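PDB 3HE1: major exported Hcp3 protein from Pseudomonas aeruginosa, which is secreted and, as a member of the Hcp family, probably forms ring-shaped hexamers that serve the type VI secretion system. Local coordinates for residues Val90-Val95 against Val166-Arg171. Residues are numbered along the deposited sequence; the frame is centred on the assembly and turned at random.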
loop_
_atom_site.group_PDB
_atom_site.type_symbol
_atom_site.label_atom_id
_atom_site.label_comp_id
_atom_site.label_asym_id
_atom_site.label_seq_id
_atom_site.Cartn_x
_atom_site.Cartn_y
_atom_site.Cartn_z
ATOM N N VAL A 90 7.157 24.307 -3.214
ATOM C CA VAL A 90 5.900 24.252 -2.474
ATOM C C VAL A 90 4.856 23.567 -3.338
ATOM O O VAL A 90 4.808 23.789 -4.549
ATOM C CB VAL A 90 5.409 25.636 -2.014
ATOM C CG1 VAL A 90 4.030 25.527 -1.354
ATOM C CG2 VAL A 90 6.405 26.243 -1.049
ATOM N N VAL A 91 4.040 22.720 -2.717
ATOM C CA VAL A 91 3.140 21.862 -3.465
ATOM C C VAL A 91 1.721 21.948 -2.940
ATOM O O VAL A 91 1.423 21.461 -1.854
ATOM C CB VAL A 91 3.591 20.414 -3.369
ATOM C CG1 VAL A 91 2.896 19.576 -4.436
ATOM C CG2 VAL A 91 5.102 20.320 -3.509
ATOM N N ILE A 92 0.835 22.568 -3.700
ATOM C CA ILE A 92 -0.555 22.642 -3.271
ATOM C C ILE A 92 -1.451 21.755 -4.137
ATOM O O ILE A 92 -1.019 21.194 -5.137
ATOM C CB ILE A 92 -1.077 24.113 -3.187
ATOM C CG1 ILE A 92 -1.113 24.784 -4.562
ATOM C CG2 ILE A 92 -0.202 24.920 -2.277
ATOM C CD1 ILE A 92 -2.447 24.644 -5.309
ATOM N N THR A 93 -2.699 21.612 -3.723
ATOM C CA THR A 93 -3.669 20.849 -4.484
ATOM C C THR A 93 -4.971 21.623 -4.461
ATOM O O THR A 93 -5.343 22.186 -3.433
ATOM C CB THR A 93 -3.892 19.423 -3.904
ATOM O OG1 THR A 93 -2.678 18.668 -3.992
ATOM C CG2 THR A 93 -4.983 18.689 -4.676
ATOM N N LYS A 94 -5.646 21.657 -5.604
ATOM C CA LYS A 94 -6.924 22.331 -5.739
ATOM C C LYS A 94 -7.833 21.447 -6.593
ATOM O O LYS A 94 -7.443 20.338 -6.944
ATOM C CB LYS A 94 -6.692 23.696 -6.393
ATOM C CG LYS A 94 -5.497 23.716 -7.349
ATOM C CD LYS A 94 -5.206 25.113 -7.899
ATOM C CE LYS A 94 -6.425 25.768 -8.603
ATOM N NZ LYS A 94 -6.888 25.070 -9.845
ATOM N N VAL A 95 -9.043 21.916 -6.898
ATOM C CA VAL A 95 -9.890 21.277 -7.910
ATOM C C VAL A 95 -9.837 22.115 -9.207
ATOM O O VAL A 95 -9.361 23.249 -9.194
ATOM C CB VAL A 95 -11.356 21.165 -7.435
ATOM C CG1 VAL A 95 -11.546 19.999 -6.470
ATOM C CG2 VAL A 95 -11.788 22.459 -6.787
ATOM N N VAL A 166 -0.320 21.788 -7.948
ATOM C CA VAL A 166 0.602 22.753 -8.541
ATOM C C VAL A 166 1.842 22.985 -7.680
ATOM O O VAL A 166 1.736 23.107 -6.464
ATOM C CB VAL A 166 -0.091 24.094 -8.808
ATOM C CG1 VAL A 166 0.888 25.082 -9.428
ATOM C CG2 VAL A 166 -1.300 23.882 -9.712
ATOM N N HIS A 167 3.008 23.050 -8.325
ATOM C CA HIS A 167 4.288 23.228 -7.634
ATOM C C HIS A 167 4.959 24.549 -7.949
ATOM O O HIS A 167 5.124 24.910 -9.114
ATOM C CB HIS A 167 5.261 22.129 -8.019
ATOM C CG HIS A 167 4.696 20.766 -7.906
ATOM N ND1 HIS A 167 5.410 19.703 -7.406
ATOM C CD2 HIS A 167 3.467 20.278 -8.224
ATOM C CE1 HIS A 167 4.659 18.616 -7.432
ATOM N NE2 HIS A 167 3.472 18.944 -7.921
ATOM N N PHE A 168 5.376 25.245 -6.897
ATOM C CA PHE A 168 6.063 26.512 -7.031
ATOM C C PHE A 168 7.464 26.412 -6.438
ATOM O O PHE A 168 7.660 25.846 -5.363
ATOM C CB PHE A 168 5.328 27.607 -6.267
ATOM C CG PHE A 168 3.834 27.595 -6.432
ATOM C CD1 PHE A 168 3.209 28.514 -7.275
ATOM C CD2 PHE A 168 3.045 26.704 -5.711
ATOM C CE1 PHE A 168 1.818 28.534 -7.416
ATOM C CE2 PHE A 168 1.664 26.707 -5.845
ATOM C CZ PHE A 168 1.047 27.632 -6.697
ATOM N N THR A 169 8.441 26.962 -7.138
ATOM C CA THR A 169 9.652 27.374 -6.479
ATOM C C THR A 169 9.441 28.861 -6.178
ATOM O O THR A 169 8.372 29.403 -6.479
ATOM C CB THR A 169 10.897 27.106 -7.331
ATOM O OG1 THR A 169 10.848 27.896 -8.525
ATOM C CG2 THR A 169 10.976 25.612 -7.676
ATOM N N TYR A 170 10.428 29.498 -5.553
ATOM C CA TYR A 170 10.296 30.875 -5.070
ATOM C C TYR A 170 11.636 31.391 -4.567
ATOM O O TYR A 170 12.552 30.623 -4.291
ATOM C CB TYR A 170 9.315 30.937 -3.908
ATOM C CG TYR A 170 9.673 29.936 -2.845
ATOM C CD1 TYR A 170 10.696 30.186 -1.942
ATOM C CD2 TYR A 170 9.012 28.722 -2.768
ATOM C CE1 TYR A 170 11.035 29.258 -0.978
ATOM C CE2 TYR A 170 9.339 27.795 -1.811
ATOM C CZ TYR A 170 10.350 28.063 -0.917
ATOM O OH TYR A 170 10.676 27.120 0.033
ATOM N N ARG A 171 11.736 32.704 -4.440
ATOM C CA ARG A 171 12.948 33.322 -3.947
ATOM C C ARG A 171 12.889 33.411 -2.419
ATOM O O ARG A 171 13.910 33.540 -1.752
ATOM C CB ARG A 171 13.125 34.705 -4.580
ATOM C CG ARG A 171 14.114 35.604 -3.852
ATOM C CD ARG A 171 13.993 37.073 -4.265
ATOM N NE ARG A 171 12.679 37.678 -4.007
ATOM C CZ ARG A 171 12.412 38.533 -3.018
ATOM N NH1 ARG A 171 13.360 38.885 -2.158
ATOM N NH2 ARG A 171 11.190 39.038 -2.887
#
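V90 and F168 exchange two backbone hydrogen bonds, V90 N to F168 O at 2.7 Å and F168 N to V90 O at 2.8 Å, and I92 and V166 do the same. They are the two hydrogen-bonded pairs of an antiparallel register, with V91 and H167 as the non-hydrogen-bonded pair between them. There the C-H of H167 CA points at V90 O, with 3.2 Å between H167 CA and V90 O. On this partly exposed face V91 CG1, anti to its N (chi1 -165°), lies over the centre of the H167 imidazole in a CH-pi contact, 3.6 Å from the centroid; the methyl of a beta-branched valine and a flat polar ring suit a surface only partly shielded from solvent. V90, I92, V166 and F168 fill the opposite, buried face with apolar side chains, as a sheet interior calls for. I92 CG1 meets the F168 ring at its edge, in plane, 3.6 Å from CE2, while V166 CG1 lies over one face of that ring, toward its rim. Y170, just past the end of strand 162-169, brings CE2 to 3.4 Å from V90 CG2, while its hydroxyl finds a polar partner, hydrogen-bonded to H87 ND1. Strand 86-95 has 61-71 as its other neighbour, and 162-169 has 140-149, so the pairing joins two parts of the curled sheet; M29 and I31 of strand 27-33 and L137 of 129-137 pack against F168.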